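Local coordinates for predicted protein (PDB 4MEA) that probably hydrolyses epoxides as a secreted Cif-type epoxide hydrolase of the alpha/beta hydrolase fold, proposed to act as a virulence factor, at residues Val47-Val52 against Ser112-Gly117; Ile88-Pro93 against Gly117-Ile122; Tyr206-Tyr211 against Glu221-Leu226. All coordinates share one frame; numbering follows the deposited sequence.

Contact 1 of 3, residues Val47-Val52 against Ser112-Gly117; sequences VKLHYV and SKILIG
Ile-114 presents two separate methyl ends to the strand, and Val-47 and Leu-49 take one each. Its CG1 lies beside the backbone N (chi1 -69°), which carries CD1 to Val-47, while the branch methyl CG2, anti to that N, turns to Leu-49. Val-47 meets CD1 with CG2, the methyl that stands anti to its own carbonyl carbon, at 4.1 Å; the two side chains cross at about a right angle. Leu-49 sets both of its methyls against Ile-114 CG2, CD1 at 4.0 Å and CD2 at 4.1 Å. The pairing joins strand 47-54, in the antiparallel N-terminal part of the alpha/beta hydrolase sheet, to helix 108-123, which lies on one face of that sheet. The short segments approach to 10.2 Å between axes and cross at -60°. Leu-115 leaves its CA pointing away from the strand, yet CD2 bends back to 4.4 Å from Leu-49 CD1. Leu-49 CD1 also sits 4.1 Å from Ile-114 O, a carbonyl that accepts a hydrogen bond from Ser-44 OG. Further along the helix Ala-118 packs on Leu-49, and Leu-143 of helix 136-146 packs on Leu-115.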
loop_
_atom_site.group_PDB
_atom_site.type_symbol
_atom_site.label_atom_id
_atom_site.label_comp_id
_atom_site.label_asym_id
_atom_site.label_seq_id
_atom_site.Cartn_x
_atom_site.Cartn_y
_atom_site.Cartn_z
ATOM N N VAL A 47 -12.689 9.348 -27.085
ATOM C CA VAL A 47 -11.916 9.968 -26.007
ATOM C C VAL A 47 -11.118 11.124 -26.588
ATOM O O VAL A 47 -10.348 10.938 -27.540
ATOM C CB VAL A 47 -10.946 8.967 -25.320
ATOM C CG1 VAL A 47 -10.099 9.671 -24.254
ATOM C CG2 VAL A 47 -11.717 7.798 -24.700
ATOM N N LYS A 48 -11.317 12.321 -26.036
ATOM C CA LYS A 48 -10.556 13.483 -26.477
ATOM C C LYS A 48 -9.177 13.521 -25.813
ATOM O O LYS A 48 -9.056 13.744 -24.598
ATOM C CB LYS A 48 -11.316 14.786 -26.214
ATOM C CG LYS A 48 -10.685 15.987 -26.929
ATOM C CD LYS A 48 -11.511 17.249 -26.766
ATOM C CE LYS A 48 -12.809 17.166 -27.557
ATOM N NZ LYS A 48 -13.541 18.465 -27.517
ATOM N N LEU A 49 -8.143 13.290 -26.613
ATOM C CA LEU A 49 -6.774 13.315 -26.102
ATOM C C LEU A 49 -6.124 14.678 -26.315
ATOM O O LEU A 49 -6.295 15.313 -27.364
ATOM C CB LEU A 49 -5.923 12.238 -26.784
ATOM C CG LEU A 49 -6.359 10.775 -26.696
ATOM C CD1 LEU A 49 -5.490 9.943 -27.616
ATOM C CD2 LEU A 49 -6.287 10.243 -25.269
ATOM N N HIS A 50 -5.391 15.132 -25.305
ATOM C CA HIS A 50 -4.543 16.309 -25.454
ATOM C C HIS A 50 -3.131 15.860 -25.823
ATOM O O HIS A 50 -2.629 14.855 -25.314
ATOM C CB HIS A 50 -4.523 17.136 -24.163
ATOM C CG HIS A 50 -3.506 18.238 -24.161
ATOM N ND1 HIS A 50 -2.409 18.236 -23.325
ATOM C CD2 HIS A 50 -3.423 19.379 -24.888
ATOM C CE1 HIS A 50 -1.695 19.328 -23.537
ATOM N NE2 HIS A 50 -2.287 20.037 -24.483
ATOM N N TYR A 51 -2.491 16.593 -26.721
ATOM C CA TYR A 51 -1.095 16.325 -27.008
ATOM C C TYR A 51 -0.381 17.615 -27.352
ATOM O O TYR A 51 -1.014 18.644 -27.600
ATOM C CB TYR A 51 -0.951 15.301 -28.137
ATOM C CG TYR A 51 -1.442 15.760 -29.504
ATOM C CD1 TYR A 51 -0.546 16.216 -30.469
ATOM C CD2 TYR A 51 -2.792 15.715 -29.834
ATOM C CE1 TYR A 51 -0.984 16.629 -31.731
ATOM C CE2 TYR A 51 -3.245 16.134 -31.092
ATOM C CZ TYR A 51 -2.330 16.578 -32.032
ATOM O OH TYR A 51 -2.760 16.988 -33.272
ATOM N N VAL A 52 0.940 17.541 -27.362
ATOM C CA VAL A 52 1.799 18.651 -27.717
ATOM C C VAL A 52 2.778 18.128 -28.753
ATOM O O VAL A 52 3.312 17.028 -28.608
ATOM C CB VAL A 52 2.563 19.168 -26.472
ATOM C CG1 VAL A 52 3.594 20.219 -26.855
ATOM C CG2 VAL A 52 1.574 19.710 -25.446
ATOM N N SER A 112 -4.131 1.124 -25.423
ATOM C CA SER A 112 -3.337 0.955 -26.644
ATOM C C SER A 112 -4.180 1.228 -27.895
ATOM O O SER A 112 -3.704 1.828 -28.874
ATOM C CB SER A 112 -2.738 -0.450 -26.710
ATOM O OG SER A 112 -1.568 -0.555 -25.912
ATOM N N LYS A 113 -5.429 0.775 -27.870
ATOM C CA LYS A 113 -6.327 0.998 -29.001
ATOM C C LYS A 113 -6.626 2.489 -29.178
ATOM O O LYS A 113 -6.617 3.010 -30.294
ATOM C CB LYS A 113 -7.639 0.221 -28.840
ATOM C CG LYS A 113 -8.488 0.221 -30.121
ATOM C CD LYS A 113 -9.858 -0.416 -29.934
ATOM C CE LYS A 113 -10.934 0.643 -29.695
ATOM N NZ LYS A 113 -12.321 0.078 -29.662
ATOM N N ILE A 114 -6.897 3.172 -28.071
ATOM C CA ILE A 114 -7.176 4.601 -28.116
ATOM C C ILE A 114 -5.955 5.382 -28.599
ATOM O O ILE A 114 -6.066 6.267 -29.448
ATOM C CB ILE A 114 -7.640 5.126 -26.735
ATOM C CG1 ILE A 114 -9.031 4.569 -26.397
ATOM C CG2 ILE A 114 -7.621 6.665 -26.711
ATOM C CD1 ILE A 114 -9.338 4.523 -24.907
ATOM N N LEU A 115 -4.784 5.035 -28.075
ATOM C CA LEU A 115 -3.553 5.722 -28.442
ATOM C C LEU A 115 -3.137 5.516 -29.899
ATOM O O LEU A 115 -2.789 6.473 -30.581
ATOM C CB LEU A 115 -2.412 5.308 -27.507
ATOM C CG LEU A 115 -2.446 5.975 -26.130
ATOM C CD1 LEU A 115 -1.493 5.275 -25.155
ATOM C CD2 LEU A 115 -2.122 7.464 -26.250
ATOM N N ILE A 116 -3.159 4.276 -30.377
ATOM C CA ILE A 116 -2.667 3.993 -31.727
ATOM C C ILE A 116 -3.458 4.767 -32.787
ATOM O O ILE A 116 -2.890 5.269 -33.755
ATOM C CB ILE A 116 -2.653 2.473 -32.041
ATOM C CG1 ILE A 116 -1.893 2.196 -33.343
ATOM C CG2 ILE A 116 -4.073 1.909 -32.101
ATOM C CD1 ILE A 116 -0.470 2.706 -33.340
ATOM N N GLY A 117 -4.764 4.892 -32.578
ATOM C CA GLY A 117 -5.610 5.619 -33.503
ATOM C C GLY A 117 -5.182 7.067 -33.652
ATOM O O GLY A 117 -5.146 7.604 -34.760
#

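Contact 2 of 3, residues Ile88-Pro93 against Gly117-Ile122; sequences IAIDLP and GAIKKI
No flat group takes part where Ile-88 meets Ile-122 and Ile-90 meets Ile-119: four branched aliphatic chains do the touching, and the rings lie around them. Ile-122 CD1 sits on one face of the Tyr-51 ring, nearly over its centre, Ile-90 packs on Tyr-51 at its CB, and Tyr-150 packs on Ile-119 while making a cation-pi contact with Lys-120. Within the pairs, Ile-122 uses its branch methyl CG2, held anti to the backbone N, and pushes it among three carbons of Ile-88. CD1 of Ile-88 is tight against Ile-122 CG2 at 3.5 Å, and Ile-88 CG1 and CG2 each lie 3.9 Å from that same methyl. The chain connecting these segments starts a beta-alpha-beta crossover of the alpha/beta hydrolase fold: strand 87-90 leads into helix 108-123, which passes on to the parallel strand 128-133 beyond strand 61-64. One helical turn before Ile-122, Ile-119 offers the flank of its chain, CG1, to the terminal methyl CD1 of Ile-90 at 3.7 Å. Ile-90 reaches it because its CG1 stands beside the backbone N (chi1 -55°) and its chain then runs extended (chi2 167°). Ile-90 also touches Val-62 and Ile-64 of strand 61-64, and Leu-115 of the helix.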
loop_
_atom_site.group_PDB
_atom_site.type_symbol
_atom_site.label_atom_id
_atom_site.label_comp_id
_atom_site.label_asym_id
_atom_site.label_seq_id
_atom_site.Cartn_x
_atom_site.Cartn_y
_atom_site.Cartn_z
ATOM N N ILE A 88 6.117 14.208 -30.492
ATOM C CA ILE A 88 4.718 14.207 -30.083
ATOM C C ILE A 88 4.607 13.634 -28.678
ATOM O O ILE A 88 5.064 12.522 -28.425
ATOM C CB ILE A 88 3.871 13.340 -31.041
ATOM C CG1 ILE A 88 3.984 13.863 -32.477
ATOM C CG2 ILE A 88 2.415 13.299 -30.584
ATOM C CD1 ILE A 88 3.550 12.867 -33.530
ATOM N N ALA A 89 4.025 14.399 -27.760
ATOM C CA ALA A 89 3.812 13.907 -26.401
ATOM C C ALA A 89 2.325 13.979 -26.088
ATOM O O ALA A 89 1.717 15.050 -26.145
ATOM C CB ALA A 89 4.627 14.718 -25.390
ATOM N N ILE A 90 1.744 12.825 -25.782
ATOM C CA ILE A 90 0.307 12.711 -25.580
ATOM C C ILE A 90 -0.016 12.491 -24.107
ATOM O O ILE A 90 0.650 11.698 -23.432
ATOM C CB ILE A 90 -0.254 11.512 -26.388
ATOM C CG1 ILE A 90 0.116 11.646 -27.870
ATOM C CG2 ILE A 90 -1.768 11.386 -26.190
ATOM C CD1 ILE A 90 -0.113 10.361 -28.677
ATOM N N ASP A 91 -1.038 13.190 -23.614
ATOM C CA ASP A 91 -1.581 12.937 -22.282
ATOM C C ASP A 91 -2.375 11.628 -22.275
ATOM O O ASP A 91 -3.297 11.458 -23.075
ATOM C CB ASP A 91 -2.508 14.079 -21.846
ATOM C CG ASP A 91 -1.751 15.315 -21.419
ATOM O OD1 ASP A 91 -0.525 15.207 -21.189
ATOM O OD2 ASP A 91 -2.387 16.392 -21.296
ATOM N N LEU A 92 -2.023 10.708 -21.377
ATOM C CA LEU A 92 -2.746 9.432 -21.276
ATOM C C LEU A 92 -4.238 9.659 -21.109
ATOM O O LEU A 92 -4.661 10.618 -20.455
ATOM C CB LEU A 92 -2.244 8.611 -20.084
ATOM C CG LEU A 92 -0.956 7.803 -20.251
ATOM C CD1 LEU A 92 -0.549 7.156 -18.911
ATOM C CD2 LEU A 92 -1.140 6.740 -21.336
ATOM N N PRO A 93 -5.048 8.758 -21.670
ATOM C CA PRO A 93 -6.498 8.852 -21.478
ATOM C C PRO A 93 -6.842 9.127 -20.006
ATOM O O PRO A 93 -6.364 8.425 -19.107
ATOM C CB PRO A 93 -6.991 7.468 -21.902
ATOM C CG PRO A 93 -5.986 7.021 -22.936
ATOM C CD PRO A 93 -4.654 7.553 -22.423
ATOM N N GLY A 117 -4.764 4.892 -32.578
ATOM C CA GLY A 117 -5.610 5.619 -33.503
ATOM C C GLY A 117 -5.182 7.067 -33.652
ATOM O O GLY A 117 -5.146 7.604 -34.760
ATOM N N ALA A 118 -4.852 7.700 -32.532
ATOM C CA ALA A 118 -4.468 9.108 -32.540
ATOM C C ALA A 118 -3.077 9.261 -33.126
ATOM O O ALA A 118 -2.824 10.156 -33.932
ATOM C CB ALA A 118 -4.516 9.680 -31.120
ATOM N N ILE A 119 -2.178 8.372 -32.719
ATOM C CA ILE A 119 -0.806 8.397 -33.201
ATOM C C ILE A 119 -0.745 8.292 -34.728
ATOM O O ILE A 119 0.010 9.017 -35.379
ATOM C CB ILE A 119 0.036 7.287 -32.544
ATOM C CG1 ILE A 119 0.247 7.611 -31.059
ATOM C CG2 ILE A 119 1.367 7.146 -33.244
ATOM C CD1 ILE A 119 0.821 6.455 -30.252
ATOM N N LYS A 120 -1.560 7.409 -35.301
ATOM C CA LYS A 120 -1.551 7.234 -36.744
ATOM C C LYS A 120 -1.915 8.556 -37.422
ATOM O O LYS A 120 -1.360 8.904 -38.463
ATOM C CB LYS A 120 -2.503 6.108 -37.164
ATOM C CG LYS A 120 -1.983 4.693 -36.852
ATOM C CD LYS A 120 -0.814 4.317 -37.755
ATOM C CE LYS A 120 -0.427 2.844 -37.620
ATOM N NZ LYS A 120 -1.584 1.933 -37.843
ATOM N N LYS A 121 -2.832 9.301 -36.810
ATOM C CA LYS A 121 -3.294 10.569 -37.385
ATOM C C LYS A 121 -2.313 11.716 -37.154
ATOM O O LYS A 121 -2.094 12.544 -38.044
ATOM C CB LYS A 121 -4.694 10.927 -36.866
ATOM C CG LYS A 121 -5.784 10.022 -37.424
ATOM C CD LYS A 121 -6.910 9.781 -36.430
ATOM C CE LYS A 121 -8.024 10.805 -36.561
ATOM N NZ LYS A 121 -9.161 10.481 -35.649
ATOM N N ILE A 122 -1.711 11.768 -35.970
ATOM C CA ILE A 122 -0.804 12.869 -35.648
ATOM C C ILE A 122 0.577 12.646 -36.254
ATOM O O ILE A 122 1.195 13.575 -36.774
ATOM C CB ILE A 122 -0.628 13.037 -34.130
ATOM C CG1 ILE A 122 -1.969 13.293 -33.451
ATOM C CG2 ILE A 122 0.346 14.165 -33.827
ATOM C CD1 ILE A 122 -1.921 13.042 -31.945
#

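Contact 3 of 3, residues Tyr206-Tyr211 against Glu221-Leu226; sequences YFIKTY and ELLAEL
Ile-208 and Leu-223 lie alongside one another, pointing opposite ways, at the centre of this helix-helix contact. Leu-223 brings a single methyl, CD2, into the angle between the two branches of Ile-208, 3.9 Å from CG2, 4.0 Å from CD1 and 4.1 Å from the branching carbon CB. With CG2 anti to the backbone N and CG1 beside it (chi1 -70°), the fork of Ile-208 faces Leu-223. Its CD1 then passes obliquely over Leu-226, 4.2 Å from CB. At the margin the aliphatic part of Lys-209, stretched out almost straight, lays CE 4.3 Å from Leu-223 CD1, the other methyl of that leucine. The contacts are made by carbon atoms and no hydrogen bond crosses; the segment axes are 11.4 Å apart and cross at 111°.

Around this first shell, Phe-218 packs on Ile-208, Glu-309 of helix 307-323 touches Leu-226, and Trp-306 NE1 donates to Ile-208 O, tying this helix to the loop ahead of helix 307-323. On the side of the helix turned from 220-227, Tyr-206 O is gripped twice, by Thr-210 N and Thr-210 OG1, each at 2.9 Å and from opposite faces of the carbonyl plane; this fixes the threonine's hydroxyl, which also rests over one face of the Tyr-206 ring near its rim. That ring meets Phe-188 of the second subunit edge-to-face. Helices 200-211 and 220-227 both belong to the helical insertion between sheet strands 151-157 and 267-272, the position of the cap domain in epoxide hydrolases of the alpha/beta hydrolase fold.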
loop_
_atom_site.group_PDB
_atom_site.type_symbol
_atom_site.label_atom_id
_atom_site.label_comp_id
_atom_site.label_asym_id
_atom_site.label_seq_id
_atom_site.Cartn_x
_atom_site.Cartn_y
_atom_site.Cartn_z
ATOM N N TYR A 206 5.154 14.123 -0.936
ATOM C CA TYR A 206 5.884 13.033 -0.293
ATOM C C TYR A 206 6.177 11.907 -1.293
ATOM O O TYR A 206 7.312 11.440 -1.411
ATOM C CB TYR A 206 5.119 12.503 0.933
ATOM C CG TYR A 206 5.941 11.519 1.730
ATOM C CD1 TYR A 206 6.842 11.961 2.691
ATOM C CD2 TYR A 206 5.841 10.152 1.490
ATOM C CE1 TYR A 206 7.616 11.066 3.404
ATOM C CE2 TYR A 206 6.605 9.252 2.194
ATOM C CZ TYR A 206 7.493 9.715 3.148
ATOM O OH TYR A 206 8.256 8.805 3.850
ATOM N N PHE A 207 5.153 11.486 -2.029
ATOM C CA PHE A 207 5.296 10.436 -3.038
ATOM C C PHE A 207 6.374 10.770 -4.087
ATOM O O PHE A 207 7.276 9.966 -4.345
ATOM C CB PHE A 207 3.945 10.210 -3.732
ATOM C CG PHE A 207 3.946 9.087 -4.735
ATOM C CD1 PHE A 207 3.550 7.809 -4.369
ATOM C CD2 PHE A 207 4.312 9.320 -6.055
ATOM C CE1 PHE A 207 3.539 6.772 -5.302
ATOM C CE2 PHE A 207 4.303 8.302 -6.997
ATOM C CZ PHE A 207 3.917 7.020 -6.621
ATOM N N ILE A 208 6.276 11.954 -4.691
ATOM C CA ILE A 208 7.245 12.373 -5.717
ATOM C C ILE A 208 8.682 12.471 -5.163
ATOM O O ILE A 208 9.624 11.954 -5.769
ATOM C CB ILE A 208 6.826 13.713 -6.384
ATOM C CG1 ILE A 208 5.593 13.511 -7.269
ATOM C CG2 ILE A 208 7.973 14.307 -7.196
ATOM C CD1 ILE A 208 4.940 14.826 -7.693
ATOM N N LYS A 209 8.857 13.129 -4.020
ATOM C CA LYS A 209 10.197 13.217 -3.430
ATOM C C LYS A 209 10.763 11.830 -3.065
ATOM O O LYS A 209 11.947 11.574 -3.260
ATOM C CB LYS A 209 10.218 14.157 -2.229
ATOM C CG LYS A 209 10.382 15.624 -2.604
ATOM C CD LYS A 209 10.441 16.462 -1.352
ATOM C CE LYS A 209 10.879 17.875 -1.639
ATOM N NZ LYS A 209 10.930 18.647 -0.370
ATOM N N THR A 210 9.909 10.932 -2.575
ATOM C CA THR A 210 10.342 9.581 -2.206
ATOM C C THR A 210 10.996 8.847 -3.368
ATOM O O THR A 210 12.026 8.195 -3.212
ATOM C CB THR A 210 9.150 8.726 -1.687
ATOM O OG1 THR A 210 8.763 9.199 -0.395
ATOM C CG2 THR A 210 9.546 7.253 -1.559
ATOM N N TYR A 211 10.386 8.953 -4.539
ATOM C CA TYR A 211 10.910 8.186 -5.655
ATOM C C TYR A 211 11.957 8.964 -6.450
ATOM O O TYR A 211 12.573 8.417 -7.364
ATOM C CB TYR A 211 9.771 7.608 -6.497
ATOM C CG TYR A 211 8.816 6.819 -5.627
ATOM C CD1 TYR A 211 9.189 5.596 -5.080
ATOM C CD2 TYR A 211 7.564 7.316 -5.315
ATOM C CE1 TYR A 211 8.325 4.881 -4.263
ATOM C CE2 TYR A 211 6.696 6.611 -4.499
ATOM C CZ TYR A 211 7.081 5.401 -3.980
ATOM O OH TYR A 211 6.208 4.712 -3.181
ATOM N N GLU A 221 7.117 25.124 -5.753
ATOM C CA GLU A 221 6.472 25.612 -6.981
ATOM C C GLU A 221 6.483 24.570 -8.087
ATOM O O GLU A 221 5.498 24.426 -8.815
ATOM C CB GLU A 221 7.111 26.913 -7.485
ATOM C CG GLU A 221 6.868 27.196 -8.976
ATOM C CD GLU A 221 5.402 27.456 -9.313
ATOM O OE1 GLU A 221 4.610 27.735 -8.386
ATOM O OE2 GLU A 221 5.039 27.382 -10.512
ATOM N N LEU A 222 7.598 23.855 -8.234
ATOM C CA LEU A 222 7.634 22.746 -9.190
ATOM C C LEU A 222 6.616 21.674 -8.782
ATOM O O LEU A 222 5.889 21.139 -9.621
ATOM C CB LEU A 222 9.037 22.145 -9.311
ATOM C CG LEU A 222 9.106 20.915 -10.231
ATOM C CD1 LEU A 222 8.706 21.251 -11.668
ATOM C CD2 LEU A 222 10.495 20.295 -10.210
ATOM N N LEU A 223 6.555 21.365 -7.490
ATOM C CA LEU A 223 5.590 20.382 -7.021
ATOM C C LEU A 223 4.157 20.829 -7.317
ATOM O O LEU A 223 3.344 20.033 -7.791
ATOM C CB LEU A 223 5.802 20.052 -5.535
ATOM C CG LEU A 223 7.047 19.200 -5.232
ATOM C CD1 LEU A 223 7.354 19.154 -3.727
ATOM C CD2 LEU A 223 6.921 17.776 -5.799
ATOM N N ALA A 224 3.846 22.098 -7.058
ATOM C CA ALA A 224 2.517 22.620 -7.365
ATOM C C ALA A 224 2.159 22.422 -8.845
ATOM O O ALA A 224 1.024 22.066 -9.182
ATOM C CB ALA A 224 2.409 24.104 -6.971
ATOM N N GLU A 225 3.138 22.628 -9.722
ATOM C CA GLU A 225 2.942 22.432 -11.167
ATOM C C GLU A 225 2.722 20.966 -11.545
ATOM O O GLU A 225 1.909 20.663 -12.424
ATOM C CB GLU A 225 4.133 22.984 -11.948
ATOM C CG GLU A 225 4.280 24.475 -11.829
ATOM C CD GLU A 225 5.453 25.000 -12.624
ATOM O OE1 GLU A 225 6.062 24.211 -13.379
ATOM O OE2 GLU A 225 5.758 26.202 -12.494
ATOM N N LEU A 226 3.453 20.068 -10.888
ATOM C CA LEU A 226 3.299 18.631 -11.119
ATOM C C LEU A 226 2.006 18.069 -10.526
ATOM O O LEU A 226 1.443 17.103 -11.044
ATOM C CB LEU A 226 4.497 17.863 -10.550
ATOM C CG LEU A 226 5.805 18.170 -11.280
ATOM C CD1 LEU A 226 6.989 17.513 -10.590
ATOM C CD2 LEU A 226 5.682 17.706 -12.725
#

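In the fold
Of the elements involved, strand 47-54 comes first along the chain, followed by strand 87-90 and then helix 108-123, which closes both early loops. Contact 1 opens at 47-52 and closes at 112-117; contact 2 opens inside that loop at 88-93 and closes just beyond it at 117-122, so the two cross and share Gly-117. Their strands are sheet neighbours, joined where His-50 ND1 bonds to Asp-91 OD2 and Val-52 O pairs with Ala-89 N, and one helix packs on both. Contact 3 follows in series, closing a short loop between two helices of the probable cap on the opposite side of the chain's centre, about 26 Å from either earlier contact, centre to centre.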